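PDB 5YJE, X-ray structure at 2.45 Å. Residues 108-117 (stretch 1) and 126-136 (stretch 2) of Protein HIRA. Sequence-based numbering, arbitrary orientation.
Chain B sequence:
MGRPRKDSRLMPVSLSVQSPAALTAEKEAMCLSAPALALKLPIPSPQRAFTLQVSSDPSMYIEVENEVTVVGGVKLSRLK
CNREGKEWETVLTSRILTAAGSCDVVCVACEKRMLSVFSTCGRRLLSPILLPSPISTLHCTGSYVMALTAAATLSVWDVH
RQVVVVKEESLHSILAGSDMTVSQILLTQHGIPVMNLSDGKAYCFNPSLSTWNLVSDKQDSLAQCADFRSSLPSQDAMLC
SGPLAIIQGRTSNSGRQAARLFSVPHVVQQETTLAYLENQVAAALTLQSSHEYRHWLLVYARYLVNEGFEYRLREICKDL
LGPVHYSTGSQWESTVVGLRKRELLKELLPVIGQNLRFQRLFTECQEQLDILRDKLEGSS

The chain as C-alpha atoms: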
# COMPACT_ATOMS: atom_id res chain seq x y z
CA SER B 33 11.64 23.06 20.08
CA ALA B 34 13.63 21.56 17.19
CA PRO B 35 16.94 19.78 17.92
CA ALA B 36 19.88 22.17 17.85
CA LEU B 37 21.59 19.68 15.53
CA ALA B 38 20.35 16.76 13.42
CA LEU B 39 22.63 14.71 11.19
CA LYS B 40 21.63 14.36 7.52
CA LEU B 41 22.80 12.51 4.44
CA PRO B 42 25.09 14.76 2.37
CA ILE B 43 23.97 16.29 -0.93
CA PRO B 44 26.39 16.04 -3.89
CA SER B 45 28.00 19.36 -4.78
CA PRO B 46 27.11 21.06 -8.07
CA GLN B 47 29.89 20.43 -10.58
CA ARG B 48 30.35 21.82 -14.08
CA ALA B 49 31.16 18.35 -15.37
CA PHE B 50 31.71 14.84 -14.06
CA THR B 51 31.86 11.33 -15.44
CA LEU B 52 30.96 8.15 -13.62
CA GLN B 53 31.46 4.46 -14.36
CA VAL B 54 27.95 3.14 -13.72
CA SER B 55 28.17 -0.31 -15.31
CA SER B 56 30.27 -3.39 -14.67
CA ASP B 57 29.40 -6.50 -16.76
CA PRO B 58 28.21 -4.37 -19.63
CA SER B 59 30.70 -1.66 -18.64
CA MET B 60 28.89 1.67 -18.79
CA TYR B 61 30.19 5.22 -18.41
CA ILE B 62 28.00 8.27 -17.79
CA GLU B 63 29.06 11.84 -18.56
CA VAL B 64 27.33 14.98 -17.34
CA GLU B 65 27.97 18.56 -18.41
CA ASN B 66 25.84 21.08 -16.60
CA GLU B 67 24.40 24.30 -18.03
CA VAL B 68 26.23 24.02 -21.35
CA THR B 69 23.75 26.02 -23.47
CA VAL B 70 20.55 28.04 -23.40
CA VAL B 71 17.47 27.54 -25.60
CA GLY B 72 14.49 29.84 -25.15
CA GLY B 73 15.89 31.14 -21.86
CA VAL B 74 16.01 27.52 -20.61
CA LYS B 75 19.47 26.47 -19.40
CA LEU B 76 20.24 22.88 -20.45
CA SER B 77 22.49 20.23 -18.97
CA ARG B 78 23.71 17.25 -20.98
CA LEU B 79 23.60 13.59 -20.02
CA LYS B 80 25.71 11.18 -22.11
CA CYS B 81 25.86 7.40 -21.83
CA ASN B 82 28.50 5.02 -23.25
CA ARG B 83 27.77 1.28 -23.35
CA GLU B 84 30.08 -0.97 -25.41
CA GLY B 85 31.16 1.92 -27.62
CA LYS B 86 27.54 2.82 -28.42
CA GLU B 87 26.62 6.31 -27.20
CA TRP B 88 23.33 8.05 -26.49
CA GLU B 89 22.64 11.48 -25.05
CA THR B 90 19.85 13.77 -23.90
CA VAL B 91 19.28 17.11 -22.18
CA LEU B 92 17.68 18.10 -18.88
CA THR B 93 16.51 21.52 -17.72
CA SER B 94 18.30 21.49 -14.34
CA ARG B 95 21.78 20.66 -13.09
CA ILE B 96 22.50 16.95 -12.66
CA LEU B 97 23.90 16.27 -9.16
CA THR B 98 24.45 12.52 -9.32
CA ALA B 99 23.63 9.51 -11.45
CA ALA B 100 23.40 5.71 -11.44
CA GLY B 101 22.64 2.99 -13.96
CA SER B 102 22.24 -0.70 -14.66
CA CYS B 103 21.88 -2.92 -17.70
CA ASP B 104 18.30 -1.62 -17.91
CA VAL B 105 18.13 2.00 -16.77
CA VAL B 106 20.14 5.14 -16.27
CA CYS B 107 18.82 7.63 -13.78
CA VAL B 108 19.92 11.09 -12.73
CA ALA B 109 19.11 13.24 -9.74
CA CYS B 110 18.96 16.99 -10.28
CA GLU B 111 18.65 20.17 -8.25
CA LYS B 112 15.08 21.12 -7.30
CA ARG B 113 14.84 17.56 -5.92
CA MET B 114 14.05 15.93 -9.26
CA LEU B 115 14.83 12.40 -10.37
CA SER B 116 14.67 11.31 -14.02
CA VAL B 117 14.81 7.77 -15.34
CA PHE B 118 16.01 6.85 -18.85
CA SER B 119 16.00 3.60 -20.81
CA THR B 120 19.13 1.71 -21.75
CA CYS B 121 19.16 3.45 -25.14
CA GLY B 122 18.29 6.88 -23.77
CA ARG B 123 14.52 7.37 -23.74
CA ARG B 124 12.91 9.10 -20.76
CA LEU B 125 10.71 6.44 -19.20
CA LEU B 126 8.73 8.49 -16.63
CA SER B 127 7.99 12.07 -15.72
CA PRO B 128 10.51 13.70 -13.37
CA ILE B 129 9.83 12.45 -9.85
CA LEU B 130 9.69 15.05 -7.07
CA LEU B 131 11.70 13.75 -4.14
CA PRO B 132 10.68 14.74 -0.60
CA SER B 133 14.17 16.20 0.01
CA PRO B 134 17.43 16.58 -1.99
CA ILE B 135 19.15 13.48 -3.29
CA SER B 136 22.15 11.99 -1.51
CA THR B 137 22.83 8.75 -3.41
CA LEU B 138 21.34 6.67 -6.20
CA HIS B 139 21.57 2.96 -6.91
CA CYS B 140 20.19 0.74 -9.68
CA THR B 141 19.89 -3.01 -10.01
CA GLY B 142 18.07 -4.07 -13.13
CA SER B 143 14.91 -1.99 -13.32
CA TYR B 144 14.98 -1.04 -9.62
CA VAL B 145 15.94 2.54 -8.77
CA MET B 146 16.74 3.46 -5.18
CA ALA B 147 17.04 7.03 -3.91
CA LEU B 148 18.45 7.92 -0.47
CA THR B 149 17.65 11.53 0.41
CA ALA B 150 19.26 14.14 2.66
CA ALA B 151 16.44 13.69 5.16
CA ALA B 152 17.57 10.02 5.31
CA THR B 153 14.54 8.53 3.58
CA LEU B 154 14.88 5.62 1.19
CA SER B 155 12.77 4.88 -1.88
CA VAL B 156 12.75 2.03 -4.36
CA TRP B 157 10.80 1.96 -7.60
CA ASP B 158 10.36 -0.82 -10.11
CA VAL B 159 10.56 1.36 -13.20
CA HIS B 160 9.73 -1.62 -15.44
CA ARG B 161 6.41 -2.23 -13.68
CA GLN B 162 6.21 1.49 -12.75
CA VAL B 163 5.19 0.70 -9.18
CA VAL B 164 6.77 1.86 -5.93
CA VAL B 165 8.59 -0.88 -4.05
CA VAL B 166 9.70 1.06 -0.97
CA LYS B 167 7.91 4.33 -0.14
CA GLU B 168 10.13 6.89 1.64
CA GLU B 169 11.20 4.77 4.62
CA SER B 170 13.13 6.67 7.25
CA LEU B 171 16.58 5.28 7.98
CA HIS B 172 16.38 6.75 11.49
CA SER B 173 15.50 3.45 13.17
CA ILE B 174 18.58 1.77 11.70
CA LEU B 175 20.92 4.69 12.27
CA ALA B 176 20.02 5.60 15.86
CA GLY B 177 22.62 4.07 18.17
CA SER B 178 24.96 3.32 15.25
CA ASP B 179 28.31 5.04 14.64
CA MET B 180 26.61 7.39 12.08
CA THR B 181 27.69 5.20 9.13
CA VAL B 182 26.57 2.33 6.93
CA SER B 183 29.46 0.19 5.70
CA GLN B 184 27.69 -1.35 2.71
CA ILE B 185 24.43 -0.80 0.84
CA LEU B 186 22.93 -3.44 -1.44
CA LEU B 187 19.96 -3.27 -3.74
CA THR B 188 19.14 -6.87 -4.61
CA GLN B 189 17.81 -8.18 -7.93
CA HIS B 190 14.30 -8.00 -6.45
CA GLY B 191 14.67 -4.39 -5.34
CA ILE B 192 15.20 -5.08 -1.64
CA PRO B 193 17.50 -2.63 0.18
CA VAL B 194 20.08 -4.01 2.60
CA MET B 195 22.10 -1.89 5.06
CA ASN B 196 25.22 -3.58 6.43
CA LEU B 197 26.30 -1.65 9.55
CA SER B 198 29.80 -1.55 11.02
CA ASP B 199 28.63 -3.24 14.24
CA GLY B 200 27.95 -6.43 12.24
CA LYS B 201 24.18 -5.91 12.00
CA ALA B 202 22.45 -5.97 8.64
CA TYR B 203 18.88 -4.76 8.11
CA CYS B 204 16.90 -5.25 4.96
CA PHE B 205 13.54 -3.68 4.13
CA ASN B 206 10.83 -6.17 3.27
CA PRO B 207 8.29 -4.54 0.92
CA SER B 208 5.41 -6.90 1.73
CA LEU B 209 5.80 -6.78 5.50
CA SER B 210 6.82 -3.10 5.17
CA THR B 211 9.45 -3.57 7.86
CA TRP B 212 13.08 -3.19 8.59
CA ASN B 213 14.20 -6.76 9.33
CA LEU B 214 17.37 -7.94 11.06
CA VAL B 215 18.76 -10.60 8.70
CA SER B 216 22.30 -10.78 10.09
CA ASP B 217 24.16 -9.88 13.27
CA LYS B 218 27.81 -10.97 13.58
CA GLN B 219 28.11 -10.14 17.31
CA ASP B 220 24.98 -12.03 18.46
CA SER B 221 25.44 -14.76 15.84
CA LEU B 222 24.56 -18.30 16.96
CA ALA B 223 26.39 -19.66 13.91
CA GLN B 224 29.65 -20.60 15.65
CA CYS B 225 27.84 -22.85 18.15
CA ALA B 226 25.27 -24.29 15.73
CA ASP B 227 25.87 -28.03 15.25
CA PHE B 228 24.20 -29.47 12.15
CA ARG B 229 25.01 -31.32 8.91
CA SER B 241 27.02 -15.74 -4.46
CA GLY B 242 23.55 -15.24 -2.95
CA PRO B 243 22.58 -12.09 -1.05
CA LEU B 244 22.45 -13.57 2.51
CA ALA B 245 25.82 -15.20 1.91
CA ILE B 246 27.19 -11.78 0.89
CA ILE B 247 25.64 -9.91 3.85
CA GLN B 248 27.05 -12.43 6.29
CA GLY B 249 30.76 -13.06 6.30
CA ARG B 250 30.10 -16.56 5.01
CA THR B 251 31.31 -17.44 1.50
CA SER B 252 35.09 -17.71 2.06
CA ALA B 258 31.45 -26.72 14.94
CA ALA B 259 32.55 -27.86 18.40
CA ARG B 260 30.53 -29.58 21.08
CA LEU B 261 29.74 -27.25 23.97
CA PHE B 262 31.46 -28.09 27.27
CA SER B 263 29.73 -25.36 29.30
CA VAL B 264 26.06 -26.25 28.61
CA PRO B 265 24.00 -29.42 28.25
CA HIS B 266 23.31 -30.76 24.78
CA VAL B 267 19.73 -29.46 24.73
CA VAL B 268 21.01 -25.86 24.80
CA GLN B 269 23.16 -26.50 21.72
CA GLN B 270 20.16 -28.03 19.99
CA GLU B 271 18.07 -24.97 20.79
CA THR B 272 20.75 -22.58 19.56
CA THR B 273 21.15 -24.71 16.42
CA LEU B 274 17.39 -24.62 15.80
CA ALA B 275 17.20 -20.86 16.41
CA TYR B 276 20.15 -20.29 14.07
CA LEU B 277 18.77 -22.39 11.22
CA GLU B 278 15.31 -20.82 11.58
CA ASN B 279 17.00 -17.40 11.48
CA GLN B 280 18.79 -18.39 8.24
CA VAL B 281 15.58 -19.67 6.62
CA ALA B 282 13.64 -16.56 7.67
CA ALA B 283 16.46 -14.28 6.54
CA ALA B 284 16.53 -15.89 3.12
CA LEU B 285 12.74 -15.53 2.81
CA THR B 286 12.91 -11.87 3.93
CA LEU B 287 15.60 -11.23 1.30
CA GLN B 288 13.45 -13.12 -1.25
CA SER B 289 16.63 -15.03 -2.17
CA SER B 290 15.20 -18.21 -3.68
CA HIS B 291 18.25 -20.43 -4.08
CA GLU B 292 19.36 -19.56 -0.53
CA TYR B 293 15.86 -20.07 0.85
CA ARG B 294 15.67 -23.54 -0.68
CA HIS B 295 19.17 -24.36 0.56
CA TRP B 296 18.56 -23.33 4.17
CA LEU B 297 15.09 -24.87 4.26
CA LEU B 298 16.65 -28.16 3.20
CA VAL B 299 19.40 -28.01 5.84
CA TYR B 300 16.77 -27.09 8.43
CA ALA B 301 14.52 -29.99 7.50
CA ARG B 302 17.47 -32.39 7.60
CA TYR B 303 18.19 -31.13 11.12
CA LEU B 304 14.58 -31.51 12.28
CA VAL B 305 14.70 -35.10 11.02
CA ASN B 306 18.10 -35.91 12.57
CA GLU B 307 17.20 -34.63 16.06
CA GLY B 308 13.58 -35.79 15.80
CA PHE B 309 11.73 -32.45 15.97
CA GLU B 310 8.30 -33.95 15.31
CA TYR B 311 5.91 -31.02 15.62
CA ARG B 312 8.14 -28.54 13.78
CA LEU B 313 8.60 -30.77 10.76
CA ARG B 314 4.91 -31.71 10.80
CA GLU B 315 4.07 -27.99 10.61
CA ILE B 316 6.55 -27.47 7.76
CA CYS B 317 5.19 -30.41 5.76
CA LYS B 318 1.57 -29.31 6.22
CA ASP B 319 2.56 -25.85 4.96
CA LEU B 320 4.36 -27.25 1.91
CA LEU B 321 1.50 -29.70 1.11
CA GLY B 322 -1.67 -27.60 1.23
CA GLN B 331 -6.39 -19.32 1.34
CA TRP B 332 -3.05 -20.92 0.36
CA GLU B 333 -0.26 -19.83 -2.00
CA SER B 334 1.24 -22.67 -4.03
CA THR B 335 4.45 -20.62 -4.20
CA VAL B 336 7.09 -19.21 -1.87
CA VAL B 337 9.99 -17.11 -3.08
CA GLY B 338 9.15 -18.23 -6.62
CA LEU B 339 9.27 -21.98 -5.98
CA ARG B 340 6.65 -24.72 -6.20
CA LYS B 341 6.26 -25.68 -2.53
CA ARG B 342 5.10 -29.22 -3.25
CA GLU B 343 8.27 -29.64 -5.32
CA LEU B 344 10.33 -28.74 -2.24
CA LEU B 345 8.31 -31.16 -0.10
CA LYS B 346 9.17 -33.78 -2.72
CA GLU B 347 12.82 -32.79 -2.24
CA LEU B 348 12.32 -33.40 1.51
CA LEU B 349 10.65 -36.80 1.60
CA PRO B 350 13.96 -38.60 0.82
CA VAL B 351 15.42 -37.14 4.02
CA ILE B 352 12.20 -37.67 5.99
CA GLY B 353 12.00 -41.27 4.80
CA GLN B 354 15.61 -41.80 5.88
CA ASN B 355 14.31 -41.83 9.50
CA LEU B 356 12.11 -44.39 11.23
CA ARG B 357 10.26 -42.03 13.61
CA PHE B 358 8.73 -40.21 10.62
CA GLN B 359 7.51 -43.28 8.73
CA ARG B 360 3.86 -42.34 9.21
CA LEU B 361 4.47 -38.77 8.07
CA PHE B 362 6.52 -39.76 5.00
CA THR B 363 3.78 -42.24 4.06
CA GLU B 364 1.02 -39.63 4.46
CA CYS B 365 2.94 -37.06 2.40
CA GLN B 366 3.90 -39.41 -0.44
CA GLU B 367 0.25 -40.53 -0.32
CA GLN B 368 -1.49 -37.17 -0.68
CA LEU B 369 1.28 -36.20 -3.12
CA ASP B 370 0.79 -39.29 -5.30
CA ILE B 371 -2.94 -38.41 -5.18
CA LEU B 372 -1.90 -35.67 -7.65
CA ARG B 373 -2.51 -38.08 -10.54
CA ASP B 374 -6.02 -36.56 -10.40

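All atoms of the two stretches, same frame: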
# COMPACT_ATOMS: atom_id res chain seq x y z
N VAL B 108 19.17 9.92 -13.17
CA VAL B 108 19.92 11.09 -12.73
C VAL B 108 19.08 11.81 -11.69
O VAL B 108 17.85 11.86 -11.79
CB VAL B 108 20.28 12.06 -13.90
CG1 VAL B 108 21.31 11.42 -14.85
CG2 VAL B 108 19.06 12.48 -14.64
N ALA B 109 19.76 12.36 -10.70
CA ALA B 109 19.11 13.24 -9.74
C ALA B 109 19.68 14.64 -9.92
O ALA B 109 20.90 14.82 -10.05
CB ALA B 109 19.28 12.74 -8.30
N CYS B 110 18.76 15.61 -9.91
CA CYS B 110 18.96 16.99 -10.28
C CYS B 110 18.51 17.89 -9.14
O CYS B 110 17.63 17.53 -8.35
CB CYS B 110 18.15 17.37 -11.55
SG CYS B 110 18.45 16.31 -13.00
N GLU B 111 19.10 19.09 -9.12
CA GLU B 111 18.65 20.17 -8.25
C GLU B 111 17.16 20.39 -8.40
O GLU B 111 16.58 20.02 -9.43
CB GLU B 111 19.39 21.47 -8.57
CG GLU B 111 20.90 21.38 -8.45
CD GLU B 111 21.56 22.71 -8.78
OE1 GLU B 111 21.14 23.36 -9.77
OE2 GLU B 111 22.48 23.12 -8.04
N LYS B 112 16.54 21.03 -7.40
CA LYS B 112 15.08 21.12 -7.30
C LYS B 112 14.47 19.74 -7.07
O LYS B 112 13.31 19.49 -7.45
CB LYS B 112 14.44 21.79 -8.54
CG LYS B 112 14.77 23.27 -8.72
N ARG B 113 15.28 18.83 -6.50
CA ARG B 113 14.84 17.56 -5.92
C ARG B 113 14.15 16.68 -6.96
O ARG B 113 13.13 16.04 -6.67
CB ARG B 113 13.91 17.80 -4.72
CG ARG B 113 14.60 18.43 -3.51
CD ARG B 113 13.67 19.37 -2.75
NE ARG B 113 12.48 18.69 -2.32
CZ ARG B 113 11.27 19.26 -2.21
NH1 ARG B 113 11.09 20.55 -2.52
NH2 ARG B 113 10.24 18.52 -1.81
N MET B 114 14.69 16.66 -8.18
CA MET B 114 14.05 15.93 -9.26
C MET B 114 14.86 14.71 -9.62
O MET B 114 16.09 14.77 -9.64
CB MET B 114 13.87 16.77 -10.53
CG MET B 114 13.03 18.03 -10.41
SD MET B 114 11.37 17.92 -9.74
CE MET B 114 10.65 16.48 -10.50
N LEU B 115 14.18 13.63 -9.95
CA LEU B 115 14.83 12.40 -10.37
C LEU B 115 14.25 11.98 -11.71
O LEU B 115 13.03 11.91 -11.86
CB LEU B 115 14.62 11.33 -9.30
CG LEU B 115 14.76 9.88 -9.75
CD1 LEU B 115 16.20 9.56 -10.04
CD2 LEU B 115 14.22 9.00 -8.67
N SER B 116 15.12 11.72 -12.69
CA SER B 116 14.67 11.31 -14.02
C SER B 116 15.25 9.96 -14.37
O SER B 116 16.38 9.63 -14.01
CB SER B 116 15.03 12.34 -15.09
OG SER B 116 14.40 13.59 -14.83
N VAL B 117 14.46 9.15 -15.06
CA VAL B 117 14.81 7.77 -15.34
C VAL B 117 14.72 7.55 -16.85
O VAL B 117 13.70 7.86 -17.47
CB VAL B 117 13.91 6.79 -14.56
CG1 VAL B 117 14.26 5.34 -14.88
CG2 VAL B 117 14.03 7.08 -13.04
N LEU B 126 9.76 7.96 -17.52
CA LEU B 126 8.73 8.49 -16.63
C LEU B 126 8.96 9.97 -16.47
O LEU B 126 10.06 10.47 -16.65
CB LEU B 126 8.74 7.84 -15.24
CG LEU B 126 8.84 6.32 -15.18
CD1 LEU B 126 9.56 5.84 -13.92
CD2 LEU B 126 7.46 5.71 -15.31
N SER B 127 7.90 10.67 -16.10
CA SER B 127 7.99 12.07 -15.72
C SER B 127 8.99 12.28 -14.60
O SER B 127 9.24 11.37 -13.82
CB SER B 127 6.60 12.57 -15.30
OG SER B 127 5.70 12.39 -16.37
N PRO B 128 9.59 13.46 -14.49
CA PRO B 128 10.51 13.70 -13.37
C PRO B 128 9.77 13.53 -12.06
O PRO B 128 8.65 14.03 -11.88
CB PRO B 128 10.97 15.15 -13.59
CG PRO B 128 10.71 15.41 -15.03
CD PRO B 128 9.48 14.63 -15.38
N ILE B 129 10.39 12.78 -11.14
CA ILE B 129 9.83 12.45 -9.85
C ILE B 129 10.30 13.49 -8.83
O ILE B 129 11.50 13.72 -8.69
CB ILE B 129 10.26 11.04 -9.43
CG1 ILE B 129 9.53 10.01 -10.29
CG2 ILE B 129 10.12 10.79 -7.90
CD1 ILE B 129 10.08 8.63 -10.08
N LEU B 130 9.35 14.11 -8.13
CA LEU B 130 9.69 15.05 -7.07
C LEU B 130 10.05 14.26 -5.82
O LEU B 130 9.22 13.50 -5.31
CB LEU B 130 8.54 16.00 -6.78
CG LEU B 130 8.94 17.09 -5.78
CD1 LEU B 130 10.02 17.99 -6.37
CD2 LEU B 130 7.72 17.90 -5.31
N LEU B 131 11.26 14.43 -5.35
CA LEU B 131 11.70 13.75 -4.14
C LEU B 131 11.33 14.60 -2.94
O LEU B 131 11.26 15.83 -3.03
CB LEU B 131 13.20 13.53 -4.17
CG LEU B 131 13.81 12.62 -5.24
CD1 LEU B 131 15.35 12.75 -5.25
CD2 LEU B 131 13.38 11.17 -5.01
N PRO B 132 11.08 13.97 -1.79
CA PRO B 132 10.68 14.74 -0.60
C PRO B 132 11.79 15.64 -0.05
O PRO B 132 11.49 16.59 0.68
CB PRO B 132 10.28 13.66 0.41
CG PRO B 132 11.03 12.42 -0.06
CD PRO B 132 11.01 12.51 -1.56
N SER B 133 13.05 15.38 -0.40
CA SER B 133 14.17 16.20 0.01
C SER B 133 15.29 15.97 -1.01
O SER B 133 15.15 15.09 -1.88
CB SER B 133 14.62 15.88 1.45
OG SER B 133 15.26 14.63 1.56
N PRO B 134 16.39 16.74 -0.96
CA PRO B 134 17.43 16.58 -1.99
C PRO B 134 18.05 15.20 -1.97
O PRO B 134 18.14 14.54 -0.93
CB PRO B 134 18.47 17.66 -1.65
CG PRO B 134 17.71 18.70 -0.89
CD PRO B 134 16.65 17.91 -0.10
N ILE B 135 18.47 14.76 -3.15
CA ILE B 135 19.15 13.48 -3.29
C ILE B 135 20.44 13.47 -2.47
O ILE B 135 21.09 14.50 -2.24
CB ILE B 135 19.46 13.20 -4.77
CG1 ILE B 135 19.88 11.74 -4.98
CG2 ILE B 135 20.54 14.25 -5.33
CD1 ILE B 135 18.80 10.72 -4.63
N SER B 136 20.81 12.27 -2.02
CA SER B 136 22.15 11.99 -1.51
C SER B 136 22.85 10.94 -2.36
O SER B 136 23.90 11.22 -2.92
CB SER B 136 22.09 11.55 -0.03
OG SER B 136 23.40 11.47 0.53

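Stretch 1 is a β-hairpin: strand 108-110 turns through Glu 111, Lys 112 and Arg 113 and returns as strand 114-117, with Val 108 bonded to Ser 116 and Cys 110 to Met 114 through paired backbone hydrogen bonds. Lys 112 and Arg 113 both have positive phi, which lets the chain reverse tightly. Stretch 2 runs antiparallel to the returning strand and adds a further strand to the sheet at Ile 129 and Leu 130. Leu 115 and Ile 129 form the hydrogen-bonded pair: Leu 115 N donates to Ile 129 O (3.0 Å), and Ile 129 N donates to Leu 115 O (2.9 Å) in an almost straight bond. The next pair, Met 114 with Leu 130, is non-hydrogen-bonded, their CA atoms 5.0 Å apart. One residue further, Leu 131 N donates to Arg 113 O at 2.8 Å, nearly linear, carrying the ladder into the turn. CA-H...O contacts supplement it, including Met 114 CA to Ile 129 O and Pro 128 CA to Leu 115 O, both 3.4 Å. Toward the other end the backbones separate, and Val 117 and Leu 126 have CA atoms 6.3 Å apart.

Side chains alternate across the sheet. Met 114 and Leu 130 share one face, where Met 114 SD lies 3.6 Å from Leu 130 CD1. The m, m, m rotamer of Met 114 brings its end back over stretch 2, placing CE 3.4 Å from Pro 128 CB. Leu 115 and Ile 129 occupy the other face; their CB atoms are 4.4 Å apart, and Leu 115 CD2 reaches to 4.3 Å from Leu 131 CD2, extending the apolar contact along stretch 2. Beyond this pair, Val 117 CB meets Leu 126 CD1 more loosely, at 4.5 Å.

Arg 113 supplies the side-chain hydrogen bonds of the contact and has the largest area covered by the opposing stretch. The Arg 113 guanidinium lies obliquely near the backbone of Leu 131 to Ser 133, where the carbonyls of Leu 131 and Pro 132 offer acceptors: Arg 113 NE and Arg 113 NH2 donate weak, bent hydrogen bonds to Leu 131 O at 3.2 and 3.1 Å, and Arg 113 NH2 makes another weak one to Pro 132 O at 3.4 Å. Leu 131 is thus held through both its N and its O by a single residue. The aliphatic part of Arg 113 also packs here, with CG 4.0 Å from Pro 134 CD.

After this loop, stretch 2 enters its second strand, and Ile 135 points toward strand 108-110. Ile 135 CG1 lies 3.5 Å from Ala 109 CB, a close apolar contact between two buried residues.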